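Local coordinates for gamma-glutamyltransferase 1 Threonine peptidase. MEROPS family T03 (Pseudomonas nitroreducens, PDB 7D9E) that transfers gamma-glutamyl groups from donors such as glutathione to amino acids, peptides or water, as the larger subunit of a gamma-glutamyltranspeptidase, at the interface of chains A and B. Numbering follows the deposited sequence. Chains: chain A, Gamma-glutamyltransferase 1 Threonine peptidase. MEROPS family T03; chain B, Gamma-glutamyltransferase 1 Threonine peptidase. MEROPS family T03.

Contact 1: the interface of chains A and B. Residues chain A 265, 269-271, 275; chain B 72-75, 98.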
loop_
_atom_site.group_PDB
_atom_site.type_symbol
_atom_site.label_atom_id
_atom_site.label_comp_id
_atom_site.label_asym_id
_atom_site.label_seq_id
_atom_site.Cartn_x
_atom_site.Cartn_y
_atom_site.Cartn_z
ATOM N N ALA A 265 1.423 9.937 1.791
ATOM C CA ALA A 265 2.381 9.322 2.699
ATOM C C ALA A 265 3.762 9.928 2.527
ATOM O O ALA A 265 4.296 9.924 1.417
ATOM C CB ALA A 265 2.447 7.822 2.405
ATOM N N SER A 269 7.430 6.049 3.151
ATOM C CA SER A 269 6.873 5.872 1.819
ATOM C C SER A 269 7.616 6.748 0.829
ATOM O O SER A 269 7.885 7.927 1.095
ATOM C CB SER A 269 5.391 6.212 1.756
ATOM O OG SER A 269 4.944 5.893 0.432
ATOM N N SER A 270 7.926 6.172 -0.326
ATOM C CA SER A 270 8.421 6.907 -1.477
ATOM C C SER A 270 7.292 7.570 -2.259
ATOM O O SER A 270 7.579 8.371 -3.150
ATOM C CB SER A 270 9.178 5.947 -2.403
ATOM O OG SER A 270 8.319 4.938 -2.946
ATOM N N GLY A 271 6.033 7.296 -1.905
ATOM C CA GLY A 271 4.926 7.759 -2.725
ATOM C C GLY A 271 4.684 9.252 -2.635
ATOM O O GLY A 271 4.261 9.879 -3.620
ATOM N N LEU A 275 4.745 11.370 -5.907
ATOM C CA LEU A 275 3.584 12.128 -6.374
ATOM C C LEU A 275 3.889 13.616 -6.496
ATOM O O LEU A 275 3.415 14.268 -7.429
ATOM C CB LEU A 275 2.369 11.882 -5.474
ATOM C CG LEU A 275 1.731 10.510 -5.710
ATOM C CD1 LEU A 275 0.855 10.102 -4.556
ATOM C CD2 LEU A 275 0.927 10.532 -6.995
ATOM N N SER B 72 8.721 1.979 1.307
ATOM C CA SER B 72 7.453 1.499 0.779
ATOM C C SER B 72 7.061 2.329 -0.430
ATOM O O SER B 72 7.601 3.413 -0.672
ATOM C CB SER B 72 6.394 1.622 1.861
ATOM O OG SER B 72 5.146 1.124 1.434
ATOM N N SER B 73 6.110 1.788 -1.186
ATOM C CA SER B 73 5.413 2.556 -2.207
ATOM C C SER B 73 3.986 2.875 -1.811
ATOM O O SER B 73 3.278 3.529 -2.582
ATOM C CB SER B 73 5.408 1.792 -3.532
ATOM O OG SER B 73 6.739 1.526 -3.989
ATOM N N MET B 74 3.531 2.420 -0.654
ATOM C CA MET B 74 2.116 2.566 -0.275
ATOM C C MET B 74 1.833 4.053 -0.058
ATOM O O MET B 74 2.621 4.774 0.561
ATOM C CB MET B 74 1.939 1.794 1.017
ATOM C CG MET B 74 1.774 0.284 0.798
ATOM S SD MET B 74 1.329 -0.661 2.262
ATOM C CE MET B 74 2.567 -0.247 3.436
ATOM N N SER B 75 0.701 4.521 -0.591
ATOM C CA SER B 75 0.452 5.953 -0.722
ATOM C C SER B 75 -1.003 6.304 -0.438
ATOM O O SER B 75 -1.687 6.888 -1.278
ATOM C CB SER B 75 0.831 6.407 -2.129
ATOM O OG SER B 75 2.190 6.117 -2.430
ATOM N N PHE B 98 1.953 4.317 -6.606
ATOM C CA PHE B 98 1.873 5.763 -6.781
ATOM C C PHE B 98 1.709 6.135 -8.246
ATOM O O PHE B 98 1.108 7.173 -8.541
ATOM C CB PHE B 98 3.014 6.479 -6.074
ATOM C CG PHE B 98 4.382 5.972 -6.394
ATOM C CD1 PHE B 98 5.006 6.343 -7.568
ATOM C CD2 PHE B 98 5.056 5.165 -5.483
ATOM C CE1 PHE B 98 6.282 5.888 -7.860
ATOM C CE2 PHE B 98 6.351 4.722 -5.753
ATOM C CZ PHE B 98 6.956 5.092 -6.949
#
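The backbone carbonyl oxygen of B:Ser72 is gripped twice by one residue, A:Ser270. The amide nitrogen of A:Ser270 reaches B:Ser72 O at 2.8 Å in a nearly straight bond, 176° at the hydrogen. The side-chain hydroxyl of the same residue, A:Ser270 OG, also donates to B:Ser72 O, at 2.8 Å. The two donors approach from opposite faces of the carbonyl plane. OG can double back in this way because it stands between the backbone N and the carbonyl carbon (chi1 64°).

One residue earlier, A:Ser269 turns its OG anti to the backbone N and gives it to the carbonyl of B:Met74, with 2.6 Å between A:Ser269 OG and B:Met74 O. The same hydroxyl accepts the amide N of A:Gly271, the first residue of helix 271-284, so it both caps the helix start and ties the large subunit to the small one. A:Ser269 and B:Ser72 also pair as a parallel beta bridge.

On the small-subunit side this is the loop whose B:Ser72 and B:Ser73 bind L-glutamate and here line the pocket of the glutamine analogue L-DON. Its shape is kept from within: B:Ser72 OG accepts the amide of B:Met74, and B:Ser75 OG donates to B:Ser73 O from above the carbonyl plane. The chain A contacts probably help hold this loop in place. Nearby, the ring of B:Phe98 lies against the start of the helix, its CD2 3.8 Å from A:Gly271 CA and its CE2 3.4 Å from A:Ser270 OG.

Contact 2: the interface of chains A and B. Residues chain A 33-35, 57, 60-61, 64; chain B 3-4, 6, 18.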
loop_
_atom_site.group_PDB
_atom_site.type_symbol
_atom_site.label_atom_id
_atom_site.label_comp_id
_atom_site.label_asym_id
_atom_site.label_seq_id
_atom_site.Cartn_x
_atom_site.Cartn_y
_atom_site.Cartn_z
ATOM N N ALA A 33 -15.393 2.685 0.714
ATOM C CA ALA A 33 -14.941 1.890 -0.432
ATOM C C ALA A 33 -13.958 0.874 0.128
ATOM O O ALA A 33 -12.864 1.229 0.585
ATOM C CB ALA A 33 -14.321 2.770 -1.515
ATOM N N ALA A 34 -14.361 -0.380 0.154
ATOM C CA ALA A 34 -13.577 -1.436 0.760
ATOM C C ALA A 34 -13.230 -2.493 -0.271
ATOM O O ALA A 34 -13.932 -2.661 -1.271
ATOM C CB ALA A 34 -14.350 -2.082 1.922
ATOM N N PRO A 35 -12.159 -3.252 -0.037
ATOM C CA PRO A 35 -11.742 -4.243 -1.044
ATOM C C PRO A 35 -12.546 -5.516 -1.041
ATOM O O PRO A 35 -12.337 -6.349 -1.939
ATOM C CB PRO A 35 -10.286 -4.514 -0.682
ATOM C CG PRO A 35 -10.245 -4.318 0.816
ATOM C CD PRO A 35 -11.159 -3.110 1.040
ATOM N N ALA A 57 -12.785 2.635 10.524
ATOM C CA ALA A 57 -11.536 2.117 9.976
ATOM C C ALA A 57 -10.946 1.015 10.845
ATOM O O ALA A 57 -10.432 0.018 10.323
ATOM C CB ALA A 57 -10.539 3.256 9.787
ATOM N N THR A 60 -13.002 -2.080 10.293
ATOM C CA THR A 60 -12.772 -2.592 8.941
ATOM C C THR A 60 -11.411 -3.272 8.824
ATOM O O THR A 60 -11.294 -4.360 8.241
ATOM C CB THR A 60 -12.887 -1.427 7.957
ATOM O OG1 THR A 60 -14.212 -0.883 8.012
ATOM C CG2 THR A 60 -12.583 -1.891 6.527
ATOM N N ALA A 61 -10.376 -2.662 9.398
ATOM C CA ALA A 61 -9.041 -3.238 9.316
ATOM C C ALA A 61 -8.974 -4.587 10.013
ATOM O O ALA A 61 -8.330 -5.515 9.516
ATOM C CB ALA A 61 -8.020 -2.279 9.917
ATOM N N LEU A 64 -10.877 -7.155 7.691
ATOM C CA LEU A 64 -10.099 -7.627 6.553
ATOM C C LEU A 64 -8.920 -8.503 6.965
ATOM O O LEU A 64 -8.449 -9.307 6.149
ATOM C CB LEU A 64 -9.634 -6.435 5.724
ATOM C CG LEU A 64 -10.753 -5.585 5.119
ATOM C CD1 LEU A 64 -10.219 -4.272 4.523
ATOM C CD2 LEU A 64 -11.504 -6.375 4.062
ATOM N N HIS B 3 -6.252 -1.752 0.323
ATOM C CA HIS B 3 -6.544 -0.390 0.694
ATOM C C HIS B 3 -8.038 -0.258 0.940
ATOM O O HIS B 3 -8.846 -0.831 0.208
ATOM C CB HIS B 3 -6.163 0.586 -0.453
ATOM C CG HIS B 3 -6.425 2.005 -0.094
ATOM N ND1 HIS B 3 -5.556 2.742 0.678
ATOM C CD2 HIS B 3 -7.492 2.803 -0.337
ATOM C CE1 HIS B 3 -6.086 3.929 0.917
ATOM N NE2 HIS B 3 -7.261 3.990 0.303
ATOM N N PHE B 4 -8.411 0.582 1.906
ATOM C CA PHE B 4 -9.800 1.014 2.036
ATOM C C PHE B 4 -9.849 2.501 2.350
ATOM O O PHE B 4 -8.902 3.092 2.890
ATOM C CB PHE B 4 -10.584 0.183 3.068
ATOM C CG PHE B 4 -10.067 0.251 4.471
ATOM C CD1 PHE B 4 -10.446 1.281 5.330
ATOM C CD2 PHE B 4 -9.244 -0.734 4.963
ATOM C CE1 PHE B 4 -10.006 1.327 6.626
ATOM C CE2 PHE B 4 -8.780 -0.684 6.269
ATOM C CZ PHE B 4 -9.159 0.336 7.091
ATOM N N ILE B 6 -12.646 5.639 3.792
ATOM C CA ILE B 6 -13.860 5.907 4.556
ATOM C C ILE B 6 -14.012 7.410 4.741
ATOM O O ILE B 6 -13.037 8.121 5.002
ATOM C CB ILE B 6 -13.856 5.213 5.932
ATOM C CG1 ILE B 6 -13.808 3.684 5.755
ATOM C CG2 ILE B 6 -15.058 5.577 6.748
ATOM C CD1 ILE B 6 -13.415 2.927 7.006
ATOM N N TYR B 18 -2.543 -1.188 3.932
ATOM C CA TYR B 18 -1.766 -2.073 4.796
ATOM C C TYR B 18 -1.538 -3.395 4.081
ATOM O O TYR B 18 -2.159 -3.693 3.060
ATOM C CB TYR B 18 -2.334 -2.134 6.228
ATOM C CG TYR B 18 -3.586 -2.938 6.487
ATOM C CD1 TYR B 18 -4.482 -3.250 5.479
ATOM C CD2 TYR B 18 -3.890 -3.360 7.775
ATOM C CE1 TYR B 18 -5.637 -3.988 5.741
ATOM C CE2 TYR B 18 -5.032 -4.106 8.046
ATOM C CZ TYR B 18 -5.901 -4.408 7.021
ATOM O OH TYR B 18 -7.040 -5.141 7.263
#
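B:Phe4 points its ring from strand 2-7 at helix 53-67 of the large subunit, three residues on from B:Thr1, the N-terminal nucleophile of gamma-glutamyltranspeptidases, members of the Ntn-hydrolase superfamily. A:Thr60 meets it tip to tip: the methyl CG2 sits over the centre of one face, 3.8 Å from the centroid, in a CH-pi contact. With OG1 anti to the carbonyl carbon (chi1 -62°), CG2 falls anti to the backbone N and is aimed off the helix at the ring.

A:Ala57 takes the ring differently, its CB lying at the edge in plane, 3.7 Å from B:Phe4 CE1. A:Leu64 crosses at a slant and brings CD1 to 3.7 Å from B:Phe4 CD2. Near the root of the side chain, A:Pro35 CD packs against B:Phe4 CB at 3.9 Å. An alanine in place of B:Phe4 would probably open a gap between strand and helix, leaving the A:Thr60 methyl and the A:Leu64 branch without the ring they pack on.

B:Ile6, further along the strand, runs antiparallel alongside A:Thr60 and sets its CD1 3.6 Å from A:Ala57 CA. A polar tie comes from B:Tyr18 on strand 13-19, whose phenol OH donates to the carbonyl of A:Ala61, 2.6 Å from B:Tyr18 OH to A:Ala61 O. The donor lies in the carbonyl plane on a lone pair, with a C=O...donor angle of 120°. Flanking the same hydroxyl, A:Leu64 CB stands 3.3 Å from B:Tyr18 OH.

The C-alpha centres of contact 1 and contact 2 lie about 17 Å apart, and the two share no residue or secondary-structure element. Both join the same two subunits. Contact 1 is mainly polar and built from loops and helix starts, whereas contact 2 is mostly an apolar seam of strands against a helix, with a phenol-to-carbonyl bond at its side. Each touches a segment that serves catalysis: contact 1 the loop that binds glutamate, contact 2 the strand that begins just after the nucleophile. Together they probably help keep nucleophile and substrate loop in register within the heterodimer.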